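Local coordinates for flagellar hook protein FlgE (Caulobacter crescentus CB15, PDB 5AY6), which builds the flagellar hook, the universal joint that probably passes torque from the rotary motor to the helical filament, at residues 8-13 / 283-288; 35-38 / 44-47; 69-74 / 124-129; 218-221 / 227-230. All coordinates share one frame; numbering follows the deposited sequence.

Interaction 1: 8-13 / 283-288; sequences GVNANL and LASAAG
An irregular excursion in strand 277-291 carries Leu283, Ser285 and Gly288 past Val9 and Asn10 of strand 6-12, its parallel neighbour in a mixed sheet. The backbone pairing of the two strands lapses here: Val9 is bonded to Asp282 and Ala11 to Gly289, and the residues between those anchors bow outward. At the buried end, Leu283 and Val9 run alongside each other in the same direction, with Leu283 CD2 3.6 Å from Val9 CB. Two branched aliphatic chains suit this inner side, where Val9 also meets Val169 and Leu283 meets Phe235. Farther along, Asn10 OD1 comes to 3.2 Å from Gly288 CA. A side chain on Gly288 would run into that oxygen, consistent with a glycine here. Asn10 turns its CG beside its own backbone N (chi1 -50°), bringing OD1 up to the loop, where Gly289 N donates to it. Its ND2 reaches the other way, to Ser301 and Asn303 on strand 298-304, and one buried amide thereby joins three strands. Ser285 OG accepts from Gly288 N over 3.2 Å, closing the turn on itself. A valine in its place would probably leave Gly288 N without this acceptor and the turn freer to shift against Asn10. Water 1 bridges the strands where direct pairing lapses, within donating distance of Val9 O (3.1 Å) and accepting from Ser285 N (3.3 Å). Such an ST motif, a hydroxyl receiving the backbone N-H three residues on, is a common way to round a tight turn, used here within an interrupted parallel strand pairing.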
ATOM      1  N   GLY A   8     -20.437  -1.030 -11.711  1.00 15.41           N
ATOM      2  CA  GLY A   8     -19.437  -0.578 -12.654  1.00 10.05           C
ATOM      3  C   GLY A   8     -18.877   0.741 -12.168  1.00 18.12           C
ATOM      4  O   GLY A   8     -19.627   1.686 -11.916  1.00 13.67           O
ATOM      5  N   VAL A   9     -17.562   0.809 -12.013  1.00 13.91           N
ATOM      6  CA  VAL A   9     -16.942   2.045 -11.571  1.00 16.32           C
ATOM      7  C   VAL A   9     -16.441   2.831 -12.764  1.00 14.14           C
ATOM      8  O   VAL A   9     -15.638   2.335 -13.552  1.00 19.44           O
ATOM      9  CB  VAL A   9     -15.776   1.802 -10.603  1.00 16.39           C
ATOM     10  CG1 VAL A   9     -15.024   3.098 -10.361  1.00 15.19           C
ATOM     11  CG2 VAL A   9     -16.284   1.223  -9.287  1.00 12.29           C
ATOM     12  N   ASN A  10     -16.928   4.056 -12.894  1.00 16.13           N
ATOM     13  CA  ASN A  10     -16.456   4.961 -13.930  1.00 17.28           C
ATOM     14  C   ASN A  10     -15.804   6.175 -13.293  1.00 15.60           C
ATOM     15  O   ASN A  10     -16.489   7.080 -12.817  1.00 19.85           O
ATOM     16  CB  ASN A  10     -17.607   5.381 -14.839  1.00 18.64           C
ATOM     17  CG  ASN A  10     -18.404   4.198 -15.346  1.00 25.60           C
ATOM     18  OD1 ASN A  10     -17.841   3.211 -15.820  1.00 21.58           O
ATOM     19  ND2 ASN A  10     -19.725   4.285 -15.232  1.00 25.20           N
ATOM     20  N   ALA A  11     -14.478   6.186 -13.270  1.00 16.82           N
ATOM     21  CA  ALA A  11     -13.751   7.242 -12.585  1.00 19.57           C
ATOM     22  C   ALA A  11     -12.327   7.376 -13.098  1.00 19.10           C
ATOM     23  O   ALA A  11     -11.752   6.430 -13.638  1.00 19.99           O
ATOM     24  CB  ALA A  11     -13.741   6.981 -11.087  1.00 12.98           C
ATOM     25  N   ASN A  12     -11.751   8.559 -12.917  1.00 18.89           N
ATOM     26  CA  ASN A  12     -10.356   8.763 -13.269  1.00 15.75           C
ATOM     27  C   ASN A  12      -9.520   9.101 -12.046  1.00 17.98           C
ATOM     28  O   ASN A  12      -9.956   9.853 -11.175  1.00 16.02           O
ATOM     29  CB  ASN A  12     -10.207   9.873 -14.312  1.00 16.50           C
ATOM     30  CG  ASN A  12      -8.767  10.067 -14.738  1.00 14.35           C
ATOM     31  OD1 ASN A  12      -8.186   9.209 -15.402  1.00 16.03           O
ATOM     32  ND2 ASN A  12      -8.176  11.192 -14.347  1.00 19.32           N
ATOM     33  N   LEU A  13      -8.324   8.531 -11.990  1.00 16.54           N
ATOM     34  CA  LEU A  13      -7.344   8.889 -10.974  1.00 17.29           C
ATOM     35  C   LEU A  13      -6.256   9.721 -11.635  1.00 15.23           C
ATOM     36  O   LEU A  13      -5.656   9.276 -12.609  1.00 17.35           O
ATOM     37  CB  LEU A  13      -6.745   7.639 -10.333  1.00 15.85           C
ATOM     38  CG  LEU A  13      -7.721   6.616  -9.752  1.00 14.77           C
ATOM     39  CD1 LEU A  13      -7.001   5.312  -9.451  1.00 19.36           C
ATOM     40  CD2 LEU A  13      -8.370   7.164  -8.495  1.00 24.20           C
ATOM     41  N   LEU A 283     -14.276  -2.775 -13.051  1.00 19.26           N
ATOM     42  CA  LEU A 283     -13.418  -1.601 -13.179  1.00 20.58           C
ATOM     43  C   LEU A 283     -12.898  -1.400 -14.604  1.00 20.04           C
ATOM     44  O   LEU A 283     -11.988  -0.597 -14.814  1.00 21.69           O
ATOM     45  CB  LEU A 283     -12.222  -1.698 -12.225  1.00 18.30           C
ATOM     46  CG  LEU A 283     -12.455  -1.950 -10.736  1.00 16.46           C
ATOM     47  CD1 LEU A 283     -11.133  -1.906  -9.986  1.00 16.66           C
ATOM     48  CD2 LEU A 283     -13.430  -0.944 -10.147  1.00 16.48           C
ATOM     49  N   ALA A 284     -13.461  -2.115 -15.579  1.00 21.43           N
ATOM     50  CA  ALA A 284     -12.894  -2.104 -16.932  1.00 18.53           C
ATOM     51  C   ALA A 284     -13.910  -2.126 -18.075  1.00 25.60           C
ATOM     52  O   ALA A 284     -13.631  -2.672 -19.145  1.00 29.13           O
ATOM     53  CB  ALA A 284     -11.940  -3.281 -17.094  1.00 22.61           C
ATOM     54  N   SER A 285     -15.073  -1.526 -17.872  1.00 19.44           N
ATOM     55  CA  SER A 285     -16.078  -1.485 -18.929  1.00 19.97           C
ATOM     56  C   SER A 285     -15.600  -0.658 -20.127  1.00 23.26           C
ATOM     57  O   SER A 285     -14.702   0.178 -20.005  1.00 18.71           O
ATOM     58  CB  SER A 285     -17.390  -0.923 -18.392  1.00 23.99           C
ATOM     59  OG  SER A 285     -17.247   0.448 -18.068  1.00 35.02           O
ATOM     60  N   ALA A 286     -16.205  -0.894 -21.285  1.00 17.39           N
ATOM     61  CA  ALA A 286     -15.801  -0.208 -22.511  1.00 21.14           C
ATOM     62  C   ALA A 286     -16.077   1.296 -22.455  1.00 20.85           C
ATOM     63  O   ALA A 286     -15.206   2.109 -22.769  1.00 16.00           O
ATOM     64  CB  ALA A 286     -16.500  -0.821 -23.706  1.00 10.24           C
ATOM     65  N   ALA A 287     -17.290   1.665 -22.060  1.00 18.32           N
ATOM     66  CA  ALA A 287     -17.666   3.078 -22.041  1.00 31.24           C
ATOM     67  C   ALA A 287     -17.048   3.813 -20.857  1.00 31.00           C
ATOM     68  O   ALA A 287     -16.748   5.001 -20.951  1.00 37.25           O
ATOM     69  CB  ALA A 287     -19.183   3.228 -22.021  1.00 23.63           C
ATOM     70  N   GLY A 288     -16.861   3.108 -19.747  1.00 29.80           N
ATOM     71  CA  GLY A 288     -16.336   3.727 -18.542  1.00 30.00           C
ATOM     72  C   GLY A 288     -15.057   3.090 -18.038  1.00 27.07           C
ATOM     73  O   GLY A 288     -14.066   3.012 -18.761  1.00 34.60           O
TER
HETATM   74  O   HOH W   1     -16.476  -0.154 -15.260  1.00 16.47           O

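Interaction 2: 35-38 / 44-47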
ATOM      1  N   LYS A  35      20.618  13.888   4.890  1.00 19.30           N
ATOM      2  CA  LYS A  35      21.936  13.658   5.474  1.00 18.66           C
ATOM      3  C   LYS A  35      22.966  14.565   4.805  1.00 26.29           C
ATOM      4  O   LYS A  35      22.901  14.803   3.597  1.00 24.39           O
ATOM      5  CB  LYS A  35      22.341  12.186   5.332  1.00 24.06           C
ATOM      6  CG  LYS A  35      21.366  11.190   5.967  1.00 19.27           C
ATOM      7  CD  LYS A  35      21.349  11.306   7.483  1.00 18.54           C
ATOM      8  CE  LYS A  35      20.240  10.456   8.087  1.00 15.59           C
ATOM      9  NZ  LYS A  35      20.327  10.399   9.571  1.00 17.14           N
ATOM     10  N   THR A  36      23.908  15.073   5.593  1.00 28.54           N
ATOM     11  CA  THR A  36      24.905  16.011   5.086  1.00 29.57           C
ATOM     12  C   THR A  36      26.325  15.485   5.258  1.00 25.86           C
ATOM     13  O   THR A  36      26.628  14.794   6.234  1.00 23.59           O
ATOM     14  CB  THR A  36      24.802  17.381   5.789  1.00 25.23           C
ATOM     15  OG1 THR A  36      24.844  17.196   7.209  1.00 29.88           O
ATOM     16  CG2 THR A  36      23.506  18.086   5.410  1.00 23.58           C
ATOM     17  N   ASN A  37      27.187  15.827   4.301  1.00 31.19           N
ATOM     18  CA  ASN A  37      28.602  15.459   4.329  1.00 29.33           C
ATOM     19  C   ASN A  37      28.839  13.962   4.510  1.00 28.33           C
ATOM     20  O   ASN A  37      29.626  13.539   5.355  1.00 26.95           O
ATOM     21  CB  ASN A  37      29.332  16.231   5.429  1.00 35.12           C
ATOM     22  CG  ASN A  37      29.170  17.732   5.289  1.00 42.18           C
ATOM     23  OD1 ASN A  37      28.899  18.430   6.267  1.00 50.50           O
ATOM     24  ND2 ASN A  37      29.327  18.234   4.068  1.00 29.35           N
ATOM     25  N   VAL A  38      28.143  13.166   3.709  1.00 29.37           N
ATOM     26  CA  VAL A  38      28.376  11.731   3.678  1.00 24.93           C
ATOM     27  C   VAL A  38      29.575  11.439   2.786  1.00 27.65           C
ATOM     28  O   VAL A  38      29.526  11.669   1.576  1.00 29.58           O
ATOM     29  CB  VAL A  38      27.141  10.969   3.161  1.00 21.87           C
ATOM     30  CG1 VAL A  38      27.441   9.483   3.047  1.00 21.03           C
ATOM     31  CG2 VAL A  38      25.945  11.219   4.068  1.00 25.13           C
ATOM     32  N   ASN A  44      34.987  11.262  -1.442  1.00 23.67           N
ATOM     33  CA  ASN A  44      34.123  12.346  -1.894  1.00 28.58           C
ATOM     34  C   ASN A  44      32.915  12.507  -0.977  1.00 31.50           C
ATOM     35  O   ASN A  44      32.313  11.516  -0.563  1.00 28.03           O
ATOM     36  CB  ASN A  44      33.667  12.103  -3.332  1.00 31.42           C
ATOM     37  CG  ASN A  44      34.828  12.046  -4.306  1.00 37.06           C
ATOM     38  OD1 ASN A  44      35.802  12.787  -4.170  1.00 33.98           O
ATOM     39  ND2 ASN A  44      34.734  11.157  -5.289  1.00 34.25           N
ATOM     40  N   SER A  45      32.566  13.753  -0.659  1.00 26.58           N
ATOM     41  CA  SER A  45      31.444  14.025   0.238  1.00 28.01           C
ATOM     42  C   SER A  45      30.172  14.355  -0.536  1.00 26.38           C
ATOM     43  O   SER A  45      30.225  14.956  -1.608  1.00 31.98           O
ATOM     44  CB  SER A  45      31.773  15.181   1.183  1.00 27.88           C
ATOM     45  OG  SER A  45      31.424  16.417   0.585  1.00 32.02           O
ATOM     46  N   HIS A  46      29.030  13.966   0.022  1.00 27.12           N
ATOM     47  CA  HIS A  46      27.741  14.223  -0.610  1.00 25.63           C
ATOM     48  C   HIS A  46      26.702  14.712   0.393  1.00 26.51           C
ATOM     49  O   HIS A  46      26.832  14.499   1.596  1.00 24.63           O
ATOM     50  CB  HIS A  46      27.197  12.962  -1.289  1.00 28.78           C
ATOM     51  CG  HIS A  46      28.205  12.214  -2.106  1.00 26.91           C
ATOM     52  ND1 HIS A  46      28.232  12.264  -3.475  1.00 28.35           N
ATOM     53  CD2 HIS A  46      29.209  11.377  -1.733  1.00 29.36           C
ATOM     54  CE1 HIS A  46      29.218  11.497  -3.926  1.00 31.07           C
ATOM     55  NE2 HIS A  46      29.821  10.954  -2.886  1.00 23.33           N
ATOM     56  N   ASN A  47      25.667  15.363  -0.124  1.00 23.13           N
ATOM     57  CA  ASN A  47      24.432  15.554   0.619  1.00 25.10           C
ATOM     58  C   ASN A  47      23.362  14.683  -0.025  1.00 22.53           C
ATOM     59  O   ASN A  47      23.163  14.729  -1.242  1.00 23.41           O
ATOM     60  CB  ASN A  47      24.001  17.020   0.628  1.00 20.46           C
ATOM     61  CG  ASN A  47      25.008  17.925   1.313  1.00 29.70           C
ATOM     62  OD1 ASN A  47      25.758  17.494   2.188  1.00 21.67           O
ATOM     63  ND2 ASN A  47      25.028  19.189   0.913  1.00 31.59           N
TER
HETATM   64  O   HOH W   2      28.404  17.400   0.932  1.00 48.93           O
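Val38 and His46 form an antiparallel hydrogen-bonded pair, the two strands running at 169° to each other, and Asn37 joins Val38 opposite His46 in a G1 beta bulge. Val38 N donates to His46 O, and His46 N donates to Val38 O, each over 2.8 Å. Asn37 has left-handed helical backbone angles, which asparagine tolerates better than most residues other than glycine, and its N-H turns from His46 O to a side chain. That acceptor is Asn47 OD1, 3.0 Å from Asn37 N, met by a nearly straight bond (167° at the hydrogen) roughly along the C=O axis. The side chains of Asn37 and Asn47 lie alongside each other with their amide planes 59° apart. Water 2 sits over this side, 3.2 Å from Ser45 OG, with weak bonds to Asn37 ND2 and Asn47 OD1. On the other face, with Val38, the imidazole of His46 presents an edge to the backbone: its CD2 is 3.3 Å from Val38 O, which lies in the ring plane. The ring nitrogens bond outside the two segments, NE2 to Asp40 of the hairpin turn and ND1 to Glu73 of the next strand. With a carboxylate at each nitrogen, His46 is likely to be stabilised in its protonated form, tying the turn to the adjoining strand by charge.

Interaction 3: 69-74 / 124-129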
ATOM      1  N   VAL A  69      13.506   1.816  -0.166  1.00 16.37           N
ATOM      2  CA  VAL A  69      14.406   2.938   0.086  1.00 15.11           C
ATOM      3  C   VAL A  69      14.956   3.534  -1.205  1.00 20.78           C
ATOM      4  O   VAL A  69      15.439   2.808  -2.078  1.00 14.88           O
ATOM      5  CB  VAL A  69      15.604   2.520   0.967  1.00 16.11           C
ATOM      6  CG1 VAL A  69      16.563   3.691   1.152  1.00 13.80           C
ATOM      7  CG2 VAL A  69      15.134   2.001   2.312  1.00 21.17           C
ATOM      8  N   ASP A  70      14.880   4.859  -1.319  1.00 16.78           N
ATOM      9  CA  ASP A  70      15.559   5.588  -2.388  1.00 19.56           C
ATOM     10  C   ASP A  70      16.602   6.526  -1.793  1.00 19.23           C
ATOM     11  O   ASP A  70      16.322   7.241  -0.827  1.00 19.31           O
ATOM     12  CB  ASP A  70      14.573   6.398  -3.234  1.00 17.85           C
ATOM     13  CG  ASP A  70      13.645   5.525  -4.057  1.00 30.32           C
ATOM     14  OD1 ASP A  70      14.137   4.588  -4.725  1.00 22.59           O
ATOM     15  OD2 ASP A  70      12.425   5.784  -4.033  1.00 35.37           O
ATOM     16  N   ILE A  71      17.803   6.520  -2.361  1.00 13.16           N
ATOM     17  CA  ILE A  71      18.824   7.496  -1.989  1.00 11.63           C
ATOM     18  C   ILE A  71      18.986   8.493  -3.129  1.00 18.80           C
ATOM     19  O   ILE A  71      19.287   8.110  -4.265  1.00 16.93           O
ATOM     20  CB  ILE A  71      20.179   6.842  -1.684  1.00 12.57           C
ATOM     21  CG1 ILE A  71      20.000   5.630  -0.766  1.00 14.17           C
ATOM     22  CG2 ILE A  71      21.124   7.863  -1.060  1.00 13.73           C
ATOM     23  CD1 ILE A  71      19.426   5.974   0.582  1.00 18.12           C
ATOM     24  N   LYS A  72      18.776   9.769  -2.832  1.00 20.36           N
ATOM     25  CA  LYS A  72      18.769  10.784  -3.875  1.00 20.09           C
ATOM     26  C   LYS A  72      19.842  11.845  -3.660  1.00 26.88           C
ATOM     27  O   LYS A  72      20.149  12.224  -2.527  1.00 20.39           O
ATOM     28  CB  LYS A  72      17.392  11.444  -3.962  1.00 22.61           C
ATOM     29  CG  LYS A  72      16.262  10.481  -4.302  1.00 22.13           C
ATOM     30  CD  LYS A  72      14.965  11.227  -4.567  1.00 35.13           C
ATOM     31  CE  LYS A  72      13.834  10.277  -4.923  1.00 32.06           C
ATOM     32  NZ  LYS A  72      12.592  11.014  -5.302  1.00 40.11           N
ATOM     33  N   GLU A  73      20.413  12.310  -4.765  1.00 23.16           N
ATOM     34  CA  GLU A  73      21.377  13.400  -4.749  1.00 24.17           C
ATOM     35  C   GLU A  73      20.966  14.430  -5.792  1.00 24.52           C
ATOM     36  O   GLU A  73      20.878  14.116  -6.981  1.00 22.77           O
ATOM     37  CB  GLU A  73      22.789  12.883  -5.019  1.00 19.05           C
ATOM     38  CG  GLU A  73      23.874  13.945  -4.912  1.00 24.61           C
ATOM     39  CD  GLU A  73      25.269  13.365  -5.069  1.00 30.95           C
ATOM     40  OE1 GLU A  73      25.427  12.384  -5.831  1.00 28.00           O
ATOM     41  OE2 GLU A  73      26.205  13.889  -4.426  1.00 27.05           O
ATOM     42  N   ASN A  74      20.697  15.651  -5.337  1.00 23.03           N
ATOM     43  CA  ASN A  74      20.156  16.702  -6.198  1.00 30.40           C
ATOM     44  C   ASN A  74      18.907  16.247  -6.954  1.00 32.42           C
ATOM     45  O   ASN A  74      18.728  16.571  -8.128  1.00 31.82           O
ATOM     46  CB  ASN A  74      21.218  17.178  -7.187  1.00 23.81           C
ATOM     47  CG  ASN A  74      22.502  17.583  -6.502  1.00 31.10           C
ATOM     48  OD1 ASN A  74      22.482  18.135  -5.401  1.00 34.11           O
ATOM     49  ND2 ASN A  74      23.631  17.306  -7.147  1.00 32.80           N
ATOM     50  N   ALA A 124      24.950   3.425   7.703  1.00 19.39           N
ATOM     51  CA  ALA A 124      24.831   4.136   8.974  1.00 18.95           C
ATOM     52  C   ALA A 124      24.834   5.654   8.773  1.00 22.21           C
ATOM     53  O   ALA A 124      24.164   6.388   9.501  1.00 18.50           O
ATOM     54  CB  ALA A 124      25.952   3.724   9.917  1.00 22.18           C
ATOM     55  N   ASP A 125      25.590   6.125   7.787  1.00 21.37           N
ATOM     56  CA  ASP A 125      25.627   7.554   7.489  1.00 20.18           C
ATOM     57  C   ASP A 125      24.341   8.005   6.799  1.00 24.32           C
ATOM     58  O   ASP A 125      24.045   9.201   6.729  1.00 23.32           O
ATOM     59  CB  ASP A 125      26.843   7.894   6.623  1.00 20.72           C
ATOM     60  CG  ASP A 125      28.151   7.791   7.389  1.00 24.75           C
ATOM     61  OD1 ASP A 125      28.171   8.183   8.574  1.00 31.32           O
ATOM     62  OD2 ASP A 125      29.152   7.318   6.810  1.00 23.63           O
ATOM     63  N   LEU A 126      23.578   7.038   6.297  1.00 19.78           N
ATOM     64  CA  LEU A 126      22.295   7.319   5.665  1.00 25.11           C
ATOM     65  C   LEU A 126      21.141   7.151   6.650  1.00 16.95           C
ATOM     66  O   LEU A 126      19.996   7.453   6.324  1.00 17.69           O
ATOM     67  CB  LEU A 126      22.078   6.411   4.453  1.00 13.40           C
ATOM     68  CG  LEU A 126      23.119   6.519   3.335  1.00 15.71           C
ATOM     69  CD1 LEU A 126      22.775   5.558   2.207  1.00 18.29           C
ATOM     70  CD2 LEU A 126      23.208   7.946   2.818  1.00 12.76           C
ATOM     71  N   GLY A 127      21.444   6.670   7.852  1.00 15.04           N
ATOM     72  CA  GLY A 127      20.431   6.484   8.878  1.00 16.70           C
ATOM     73  C   GLY A 127      19.639   5.197   8.723  1.00 16.23           C
ATOM     74  O   GLY A 127      18.700   4.940   9.479  1.00 17.08           O
ATOM     75  N   ILE A 128      20.015   4.390   7.737  1.00 16.64           N
ATOM     76  CA  ILE A 128      19.351   3.115   7.487  1.00 17.26           C
ATOM     77  C   ILE A 128      19.758   2.129   8.576  1.00 20.40           C
ATOM     78  O   ILE A 128      18.996   1.234   8.946  1.00 13.77           O
ATOM     79  CB  ILE A 128      19.699   2.578   6.083  1.00 18.22           C
ATOM     80  CG1 ILE A 128      19.099   3.497   5.015  1.00 16.36           C
ATOM     81  CG2 ILE A 128      19.180   1.160   5.883  1.00 19.88           C
ATOM     82  CD1 ILE A 128      19.878   3.524   3.720  1.00 20.00           C
ATOM     83  N   VAL A 129      20.968   2.322   9.086  1.00 18.58           N
ATOM     84  CA  VAL A 129      21.467   1.598  10.246  1.00 16.35           C
ATOM     85  C   VAL A 129      21.737   2.631  11.336  1.00 19.54           C
ATOM     86  O   VAL A 129      22.124   3.756  11.033  1.00 17.82           O
ATOM     87  CB  VAL A 129      22.742   0.789   9.901  1.00 20.06           C
ATOM     88  CG1 VAL A 129      23.568   0.489  11.139  1.00 23.35           C
ATOM     89  CG2 VAL A 129      22.367  -0.496   9.179  1.00 24.06           C
TER
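Ile71 and Ile128 meet end to end, CD1 to CD1 at 4.0 Å, between a sheet face and the loop that covers it. Leu126 comes at the same isoleucine obliquely from two residues earlier in the loop: its CD1 lies 3.7 Å from Ile71 CD1 and 4.1 Å from Ile71 CG1. The end methyl of Ile71 is thus shared by two partners. It gets there because the side chain is bent at its second torsion (chi2 -62°), whereas Leu126 is stretched out beyond CG and delivers CD1 at full length. Ile128 has a second neighbour in Val69, whose CG1 is 4.2 Å from the same Ile128 CD1; the two side chains slant across each other. The contact is made entirely by methyl and methylene groups, and the backbones stay far apart, with 8.4 Å between the CA atoms of Ile71 and Leu126. Leucine and isoleucine are long enough to span this separation with methyl groups. Val69 and Ile71 alternate along the strand with Asp70 and Lys72, the usual pattern of a strand with one buried face. On the loop, Gly127 N bonds to Ala124 O at 3.2 Å, and the positive phi of Gly127 (82°) lets the chain turn so that Leu126 and Ile128 both point down to the sheet. Around them, Tyr48 and Tyr52 of strand 45-53, Val83 of strand 76-86 and Ile97 of strand 92-99 complete the apolar layer between this loop, leading to helix 137-140, and the five-stranded sheet.

Interaction 4: 218-221 / 227-230; sequences GIIE and KLKN
Glu221 pairs with Asn230 as an antiparallel hydrogen-bonded pair, although segments 218-221 and 228-230 diverge, with 137° between their directions. Glu221 N donates to Asn230 O over 2.9 Å in an almost straight bond, 171° at the hydrogen. In return Glu221 O accepts two hydrogen bonds: a firm one from Lys229 N at 2.8 Å and a weak one from Asn230 N at 3.3 Å. Two residues facing one make a classic beta bulge between strand 214-222 and the short last strand of this sheet, consistent with the divergence, since such bulges commonly accentuate twist; it lies in the FlaE D2-related part of the protein. Asn230 and Glu221 flank each other on one face, their amide and carboxylate planes 75° apart. It is the aliphatic part of the glutamate that is touched: Asn230 ND2 is 3.4 Å from Glu221 CB, while the chain bends at chi2 and carries the carboxylate away. Asn230 OD1 accepts a bond from water 3 at 2.7 Å, which also donates to Ile219 O, and another from Gly232 N. With an alanine in place of Asn230, Gly232 N would probably lose its acceptor, water 3 would keep only Ile219 O of the two, and no amide would lie against Glu221 CB. On the reverse face Ile220 CG2 meets Leu228 CD1 at 3.6 Å, apolar branches suited to the inner side, where Ile220 also rests on Ala198 and Leu234. Lys229, its chain extended beyond CG, lays only its CB near Glu221 O, at 3.4 Å, and leads away from the strand pair.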
ATOM      1  N   GLY A 218      -5.076  -4.346  -2.094  1.00 13.36           N
ATOM      2  CA  GLY A 218      -4.364  -4.725  -3.294  1.00 13.00           C
ATOM      3  C   GLY A 218      -3.635  -3.570  -3.942  1.00 14.79           C
ATOM      4  O   GLY A 218      -3.945  -2.404  -3.695  1.00 12.07           O
ATOM      5  N   ILE A 219      -2.653  -3.907  -4.768  1.00 10.53           N
ATOM      6  CA  ILE A 219      -1.938  -2.926  -5.565  1.00 12.49           C
ATOM      7  C   ILE A 219      -2.525  -2.906  -6.969  1.00 17.44           C
ATOM      8  O   ILE A 219      -2.616  -3.940  -7.630  1.00 17.98           O
ATOM      9  CB  ILE A 219      -0.436  -3.233  -5.620  1.00 14.80           C
ATOM     10  CG1 ILE A 219       0.140  -3.280  -4.203  1.00 14.93           C
ATOM     11  CG2 ILE A 219       0.282  -2.194  -6.460  1.00 16.31           C
ATOM     12  CD1 ILE A 219       1.615  -3.618  -4.138  1.00 15.57           C
ATOM     13  N   ILE A 220      -2.951  -1.728  -7.408  1.00 15.11           N
ATOM     14  CA  ILE A 220      -3.537  -1.574  -8.731  1.00 16.36           C
ATOM     15  C   ILE A 220      -2.512  -0.945  -9.669  1.00 25.97           C
ATOM     16  O   ILE A 220      -1.813  -0.002  -9.288  1.00 13.35           O
ATOM     17  CB  ILE A 220      -4.819  -0.713  -8.677  1.00 20.50           C
ATOM     18  CG1 ILE A 220      -5.913  -1.442  -7.892  1.00 19.03           C
ATOM     19  CG2 ILE A 220      -5.316  -0.388 -10.073  1.00 25.62           C
ATOM     20  CD1 ILE A 220      -7.208  -0.660  -7.788  1.00 30.08           C
ATOM     21  N   GLU A 221      -2.409  -1.480 -10.884  1.00 21.60           N
ATOM     22  CA  GLU A 221      -1.472  -0.955 -11.869  1.00 19.52           C
ATOM     23  C   GLU A 221      -2.201  -0.421 -13.096  1.00 20.39           C
ATOM     24  O   GLU A 221      -3.231  -0.959 -13.512  1.00 21.55           O
ATOM     25  CB  GLU A 221      -0.469  -2.031 -12.292  1.00 26.95           C
ATOM     26  CG  GLU A 221       0.399  -2.568 -11.162  1.00 39.58           C
ATOM     27  CD  GLU A 221       1.647  -1.734 -10.917  1.00 41.50           C
ATOM     28  OE1 GLU A 221       1.602  -0.503 -11.122  1.00 43.42           O
ATOM     29  OE2 GLU A 221       2.676  -2.315 -10.511  1.00 45.77           O
ATOM     30  N   LYS A 227      -4.601   3.179 -18.837  1.00 20.34           N
ATOM     31  CA  LYS A 227      -5.588   2.108 -18.860  1.00 21.37           C
ATOM     32  C   LYS A 227      -5.296   1.103 -17.755  1.00 17.62           C
ATOM     33  O   LYS A 227      -4.134   0.809 -17.468  1.00 21.06           O
ATOM     34  CB  LYS A 227      -5.598   1.407 -20.222  1.00 21.18           C
ATOM     35  CG  LYS A 227      -5.871   2.329 -21.395  1.00 25.40           C
ATOM     36  CD  LYS A 227      -7.196   3.056 -21.232  1.00 36.36           C
ATOM     37  CE  LYS A 227      -7.593   3.776 -22.513  1.00 42.20           C
ATOM     38  NZ  LYS A 227      -6.606   4.827 -22.898  1.00 39.40           N
ATOM     39  N   LEU A 228      -6.352   0.574 -17.145  1.00 20.52           N
ATOM     40  CA  LEU A 228      -6.211  -0.411 -16.073  1.00 19.47           C
ATOM     41  C   LEU A 228      -5.466  -1.649 -16.563  1.00 23.05           C
ATOM     42  O   LEU A 228      -5.845  -2.260 -17.558  1.00 27.34           O
ATOM     43  CB  LEU A 228      -7.585  -0.798 -15.523  1.00 18.94           C
ATOM     44  CG  LEU A 228      -7.601  -1.839 -14.405  1.00 20.89           C
ATOM     45  CD1 LEU A 228      -6.861  -1.325 -13.187  1.00 21.78           C
ATOM     46  CD2 LEU A 228      -9.032  -2.210 -14.049  1.00 23.52           C
ATOM     47  N   LYS A 229      -4.396  -2.005 -15.859  1.00 18.67           N
ATOM     48  CA  LYS A 229      -3.531  -3.107 -16.262  1.00 22.42           C
ATOM     49  C   LYS A 229      -3.812  -4.352 -15.423  1.00 23.84           C
ATOM     50  O   LYS A 229      -4.044  -5.435 -15.960  1.00 28.31           O
ATOM     51  CB  LYS A 229      -2.063  -2.685 -16.140  1.00 19.70           C
ATOM     52  CG  LYS A 229      -1.055  -3.684 -16.671  1.00 24.83           C
ATOM     53  CD  LYS A 229       0.310  -3.030 -16.810  1.00 31.69           C
ATOM     54  CE  LYS A 229       1.411  -4.057 -17.010  1.00 32.15           C
ATOM     55  NZ  LYS A 229       2.755  -3.413 -17.062  1.00 40.60           N
ATOM     56  N   ASN A 230      -3.790  -4.192 -14.104  1.00 21.36           N
ATOM     57  CA  ASN A 230      -4.191  -5.262 -13.197  1.00 22.97           C
ATOM     58  C   ASN A 230      -4.600  -4.718 -11.834  1.00 23.28           C
ATOM     59  O   ASN A 230      -4.298  -3.573 -11.493  1.00 18.57           O
ATOM     60  CB  ASN A 230      -3.070  -6.292 -13.034  1.00 24.69           C
ATOM     61  CG  ASN A 230      -1.870  -5.738 -12.305  1.00 27.55           C
ATOM     62  OD1 ASN A 230      -1.826  -5.728 -11.073  1.00 36.63           O
ATOM     63  ND2 ASN A 230      -0.878  -5.286 -13.060  1.00 30.27           N
TER
HETATM   64  O   HOH W   3      -0.396  -5.270  -8.780  1.00 23.00           O

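The four contacts fall into two groups in different parts of the chain. Interactions 2 and 3 share the five-stranded antiparallel sheet of the third hook domain, their centres 10 Å apart, and meet where His46 bonds to Glu73 and Lys35 packs on the loop at 125-126. Interactions 1 and 4 have centres 12 Å apart and touch through Leu283 O and Leu228 CD2, although they belong to different sheets. Between the groups, centres lie from 30 Å (interactions 3 and 4, nearest atoms about 14 Å) to 47 Å (1 and 2) apart. Along the chain, interaction 1 brackets the others, consistent with the N-terminal strand joining the D2-like part and the third domain being inserted between.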